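Local coordinates for D-galactonate dehydratase family member RspA (Pantoea ananatis, PDB 3T6C), which dehydrates D-gluconate to 2-dehydro-3-deoxy-D-gluconate with low activity in vitro, using one magnesium ion per subunit, at residues N26-A38 against V45-Y57. Sequence-based numbering, arbitrary orientation. Where two conformers were deposited one is given.
Sequences NLFITNVKTILTA and VVVKIETNEPGLY
A classic beta bulge sets two residues, Thr30 and Asn31, opposite the single Glu50: Glu50 O accepts from Thr30 N at 2.9 Å, Glu50 N donates to Asn31 O, and the pairing shifts by one residue before Ile29 meets Thr51. The donor Thr30 N stands above the plane of the Glu50 carbonyl, 36° out of it. One water links Thr30 OG1 with Thr51 O, donating to the latter; another accepts from Asn31 ND2 at 2.7 Å and donates to Lys48 O.

Beyond the bulge, Asn52 grips Phe28. With CG between its backbone N and carbonyl carbon (chi1 58°), its amide lies over a face of the Phe28 ring, the planes 20° apart, while OD1 receives Phe28 N at 2.9 Å. Next to this stack, Leu27 CD1 meets Leu56 CD2 at 3.6 Å, the two side chains crossing at about a right angle. Thr51 OG1 accepts from Glu53 N, an ST turn, and donates to Leu56 O.

From the Asn31-Glu50 pair to the Leu36-Val45 pair the register is unbroken, with paired backbone bonds at Lys33-Lys48 and Ile35-Val46. One face carries Val32, Thr34, Leu36, Val45, Val47 and Ile49, packed on helices 68-83 and 108-129; Leu36 CD2 meets Val45 CG2 at 3.7 Å. On the other, Lys33 and Lys48 run side by side to a shared salt-bridge partner, Glu412. Antiparallel strands 29-37 and 44-51 thus form the hairpin opening the three-stranded sheet of the enolase-superfamily N-terminal domain.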
loop_
_atom_site.group_PDB
_atom_site.type_symbol
_atom_site.label_atom_id
_atom_site.label_comp_id
_atom_site.label_asym_id
_atom_site.label_seq_id
_atom_site.Cartn_x
_atom_site.Cartn_y
_atom_site.Cartn_z
ATOM N N ASN A 26 26.911 -26.609 36.721
ATOM C CA ASN A 26 26.999 -27.995 37.178
ATOM C C ASN A 26 27.473 -28.962 36.079
ATOM O O ASN A 26 28.588 -29.476 36.163
ATOM C CB ASN A 26 25.669 -28.460 37.776
ATOM C CG ASN A 26 25.767 -29.825 38.441
ATOM O OD1 ASN A 26 26.780 -30.519 38.316
ATOM N ND2 ASN A 26 24.704 -30.220 39.147
ATOM N N LEU A 27 26.651 -29.221 35.059
ATOM C CA LEU A 27 27.150 -29.985 33.904
ATOM C C LEU A 27 27.977 -29.069 33.034
ATOM O O LEU A 27 27.761 -27.855 32.991
ATOM C CB LEU A 27 26.002 -30.483 33.012
ATOM C CG LEU A 27 25.040 -31.465 33.657
ATOM C CD1 LEU A 27 23.798 -31.696 32.793
ATOM C CD2 LEU A 27 25.758 -32.781 33.922
ATOM N N PHE A 28 28.906 -29.660 32.306
ATOM C CA PHE A 28 29.648 -28.954 31.261
ATOM C C PHE A 28 29.959 -29.917 30.128
ATOM O O PHE A 28 29.937 -31.147 30.325
ATOM C CB PHE A 28 30.946 -28.286 31.789
ATOM C CG PHE A 28 31.899 -29.216 32.426
ATOM C CD1 PHE A 28 31.845 -29.460 33.793
ATOM C CD2 PHE A 28 32.897 -29.824 31.678
ATOM C CE1 PHE A 28 32.748 -30.333 34.396
ATOM C CE2 PHE A 28 33.815 -30.679 32.301
ATOM C CZ PHE A 28 33.733 -30.927 33.626
ATOM N N ILE A 29 30.104 -29.368 28.920
ATOM C CA ILE A 29 30.334 -30.179 27.721
ATOM C C ILE A 29 31.806 -30.612 27.671
ATOM O O ILE A 29 32.739 -29.821 27.895
ATOM C CB ILE A 29 30.014 -29.315 26.480
ATOM C CG1 ILE A 29 28.492 -29.004 26.484
ATOM C CG2 ILE A 29 30.460 -30.027 25.220
ATOM C CD1 ILE A 29 28.073 -28.020 25.379
ATOM N N THR A 30 32.004 -31.930 27.571
ATOM C CA THR A 30 33.354 -32.459 27.493
ATOM C C THR A 30 33.881 -32.881 26.122
ATOM O O THR A 30 35.108 -32.922 25.913
ATOM C CB THR A 30 33.465 -33.665 28.416
ATOM O OG1 THR A 30 32.520 -34.673 28.026
ATOM C CG2 THR A 30 33.210 -33.256 29.873
ATOM N N ASN A 31 32.962 -33.175 25.210
ATOM C CA ASN A 31 33.363 -33.649 23.876
ATOM C C ASN A 31 32.215 -33.413 22.932
ATOM O O ASN A 31 31.097 -33.546 23.350
ATOM C CB ASN A 31 33.694 -35.171 23.949
ATOM C CG ASN A 31 34.450 -35.669 22.713
ATOM O OD1 ASN A 31 35.662 -35.447 22.589
ATOM N ND2 ASN A 31 33.757 -36.366 21.813
ATOM N N VAL A 32 32.501 -33.124 21.672
ATOM C CA VAL A 32 31.475 -33.003 20.648
ATOM C C VAL A 32 32.005 -33.754 19.471
ATOM O O VAL A 32 33.132 -33.482 19.008
ATOM C CB VAL A 32 31.222 -31.528 20.228
ATOM C CG1 VAL A 32 30.213 -31.438 19.016
ATOM C CG2 VAL A 32 30.754 -30.731 21.450
ATOM N N LYS A 33 31.215 -34.683 18.947
ATOM C CA LYS A 33 31.663 -35.344 17.717
ATOM C C LYS A 33 30.599 -35.538 16.651
ATOM O O LYS A 33 29.413 -35.499 16.917
ATOM C CB LYS A 33 32.298 -36.663 18.020
ATOM C CG LYS A 33 31.332 -37.702 18.402
ATOM C CD LYS A 33 32.109 -39.005 18.451
ATOM C CE LYS A 33 31.385 -40.009 19.237
ATOM N NZ LYS A 33 32.321 -41.055 19.792
ATOM N N THR A 34 31.049 -35.750 15.424
ATOM C CA THR A 34 30.138 -35.953 14.304
ATOM C C THR A 34 30.269 -37.402 13.838
ATOM O O THR A 34 31.384 -37.904 13.675
ATOM C CB THR A 34 30.512 -35.081 13.114
ATOM O OG1 THR A 34 30.576 -33.695 13.487
ATOM C CG2 THR A 34 29.504 -35.260 12.006
ATOM N N ILE A 35 29.126 -38.056 13.607
ATOM C CA ILE A 35 29.069 -39.405 13.121
ATOM C C ILE A 35 28.386 -39.364 11.749
ATOM O O ILE A 35 27.267 -38.795 11.602
ATOM C CB ILE A 35 28.260 -40.288 14.075
ATOM C CG1 ILE A 35 29.014 -40.431 15.421
ATOM C CG2 ILE A 35 28.069 -41.674 13.484
ATOM C CD1 ILE A 35 28.094 -40.776 16.602
ATOM N N LEU A 36 29.063 -39.936 10.756
ATOM C CA LEU A 36 28.529 -40.004 9.395
ATOM C C LEU A 36 28.149 -41.463 9.159
ATOM O O LEU A 36 28.996 -42.377 9.208
ATOM C CB LEU A 36 29.553 -39.558 8.363
ATOM C CG LEU A 36 30.089 -38.125 8.412
ATOM C CD1 LEU A 36 31.010 -37.812 7.226
ATOM C CD2 LEU A 36 28.992 -37.166 8.504
ATOM N N THR A 37 26.861 -41.693 8.896
ATOM C CA THR A 37 26.372 -43.072 8.729
ATOM C C THR A 37 25.207 -43.143 7.733
ATOM O O THR A 37 24.501 -42.169 7.569
ATOM C CB THR A 37 25.965 -43.690 10.129
ATOM O OG1 THR A 37 25.622 -45.066 9.979
ATOM C CG2 THR A 37 24.768 -42.980 10.784
ATOM N N ALA A 38 25.024 -44.293 7.076
ATOM C CA ALA A 38 23.988 -44.401 6.060
ATOM C C ALA A 38 23.159 -45.702 6.120
ATOM O O ALA A 38 23.093 -46.405 5.130
ATOM C CB ALA A 38 24.637 -44.252 4.657
ATOM N N VAL A 45 24.152 -37.091 8.848
ATOM C CA VAL A 45 25.136 -36.491 9.767
ATOM C C VAL A 45 24.528 -36.361 11.158
ATOM O O VAL A 45 23.505 -35.679 11.327
ATOM C CB VAL A 45 25.560 -35.098 9.287
ATOM C CG1 VAL A 45 26.710 -34.579 10.144
ATOM C CG2 VAL A 45 25.970 -35.149 7.805
ATOM N N VAL A 46 25.180 -36.938 12.164
ATOM C CA VAL A 46 24.647 -36.952 13.520
ATOM C C VAL A 46 25.719 -36.330 14.419
ATOM O O VAL A 46 26.912 -36.515 14.177
ATOM C CB VAL A 46 24.359 -38.422 13.948
ATOM C CG1 VAL A 46 24.263 -38.575 15.462
ATOM C CG2 VAL A 46 23.108 -38.942 13.232
ATOM N N VAL A 47 25.294 -35.546 15.403
ATOM C CA VAL A 47 26.191 -35.010 16.410
ATOM C C VAL A 47 25.938 -35.680 17.760
ATOM O O VAL A 47 24.786 -35.919 18.144
ATOM C CB VAL A 47 25.929 -33.505 16.545
ATOM C CG1 VAL A 47 26.565 -32.932 17.809
ATOM C CG2 VAL A 47 26.502 -32.782 15.284
ATOM N N LYS A 48 27.023 -36.016 18.463
ATOM C CA LYS A 48 26.915 -36.486 19.866
ATOM C C LYS A 48 27.670 -35.525 20.785
ATOM O O LYS A 48 28.869 -35.297 20.585
ATOM C CB LYS A 48 27.486 -37.922 20.020
ATOM C CG LYS A 48 27.338 -38.457 21.451
ATOM C CD LYS A 48 27.553 -39.989 21.338
ATOM C CE LYS A 48 27.337 -40.721 22.609
ATOM N NZ LYS A 48 27.584 -42.209 22.348
ATOM N N ILE A 49 26.986 -34.941 21.776
ATOM C CA ILE A 49 27.611 -34.069 22.752
ATOM C C ILE A 49 27.703 -34.794 24.105
ATOM O O ILE A 49 26.686 -35.178 24.662
ATOM C CB ILE A 49 26.811 -32.775 22.949
ATOM C CG1 ILE A 49 26.777 -31.970 21.646
ATOM C CG2 ILE A 49 27.439 -31.963 24.117
ATOM C CD1 ILE A 49 26.044 -30.635 21.784
ATOM N N GLU A 50 28.923 -35.017 24.591
ATOM C CA GLU A 50 29.140 -35.655 25.895
ATOM C C GLU A 50 29.270 -34.615 26.981
ATOM O O GLU A 50 29.743 -33.502 26.752
ATOM C CB GLU A 50 30.378 -36.549 25.884
ATOM C CG GLU A 50 30.202 -37.652 24.902
ATOM C CD GLU A 50 31.146 -38.796 25.109
ATOM O OE1 GLU A 50 32.258 -38.591 25.658
ATOM O OE2 GLU A 50 30.756 -39.909 24.733
ATOM N N THR A 51 28.782 -34.973 28.170
ATOM C CA THR A 51 28.963 -34.132 29.363
ATOM C C THR A 51 29.854 -34.814 30.404
ATOM O O THR A 51 30.334 -35.950 30.226
ATOM C CB THR A 51 27.653 -33.799 30.027
ATOM O OG1 THR A 51 27.135 -34.963 30.706
ATOM C CG2 THR A 51 26.609 -33.359 28.978
ATOM N N ASN A 52 30.027 -34.135 31.520
ATOM C CA ASN A 52 30.820 -34.701 32.603
ATOM C C ASN A 52 30.074 -35.721 33.430
ATOM O O ASN A 52 30.685 -36.371 34.292
ATOM C CB ASN A 52 31.339 -33.598 33.522
ATOM C CG ASN A 52 30.224 -32.779 34.090
ATOM O OD1 ASN A 52 29.324 -32.356 33.362
ATOM N ND2 ASN A 52 30.245 -32.563 35.405
ATOM N N GLU A 53 28.781 -35.888 33.182
ATOM C CA GLU A 53 28.007 -36.870 33.955
ATOM C C GLU A 53 28.040 -38.165 33.187
ATOM O O GLU A 53 27.592 -38.215 32.048
ATOM C CB GLU A 53 26.568 -36.399 34.151
ATOM C CG GLU A 53 25.693 -37.485 34.716
ATOM C CD GLU A 53 24.363 -36.987 35.280
ATOM O OE1 GLU A 53 24.315 -35.865 35.844
ATOM O OE2 GLU A 53 23.360 -37.738 35.163
ATOM N N PRO A 54 28.598 -39.221 33.803
ATOM C CA PRO A 54 28.690 -40.482 33.070
ATOM C C PRO A 54 27.327 -40.898 32.540
ATOM O O PRO A 54 26.304 -40.907 33.234
ATOM C CB PRO A 54 29.183 -41.481 34.121
ATOM C CG PRO A 54 29.821 -40.623 35.202
ATOM C CD PRO A 54 29.071 -39.323 35.197
ATOM N N GLY A 55 27.335 -41.235 31.271
ATOM C CA GLY A 55 26.155 -41.710 30.601
ATOM C C GLY A 55 25.157 -40.681 30.102
ATOM O O GLY A 55 24.213 -41.074 29.434
ATOM N N LEU A 56 25.340 -39.400 30.437
ATOM C CA LEU A 56 24.428 -38.335 30.015
ATOM C C LEU A 56 25.065 -37.663 28.802
ATOM O O LEU A 56 26.135 -37.033 28.903
ATOM C CB LEU A 56 24.229 -37.319 31.118
ATOM C CG LEU A 56 23.464 -36.049 30.757
ATOM C CD1 LEU A 56 22.112 -36.322 30.109
ATOM C CD2 LEU A 56 23.244 -35.196 31.986
ATOM N N TYR A 57 24.437 -37.830 27.643
ATOM C CA TYR A 57 24.943 -37.213 26.407
ATOM C C TYR A 57 23.731 -36.835 25.579
ATOM O O TYR A 57 22.604 -37.255 25.856
ATOM C CB TYR A 57 25.836 -38.150 25.614
ATOM C CG TYR A 57 25.234 -39.530 25.328
ATOM C CD1 TYR A 57 24.350 -39.725 24.273
ATOM C CD2 TYR A 57 25.494 -40.586 26.178
ATOM C CE1 TYR A 57 23.782 -40.972 24.026
ATOM C CE2 TYR A 57 24.946 -41.850 25.936
ATOM C CZ TYR A 57 24.073 -42.015 24.858
ATOM O OH TYR A 57 23.517 -43.250 24.619
HETATM O O HOH W 1 33.127 -37.058 29.348
HETATM O O HOH W 2 31.044 -36.645 21.713
#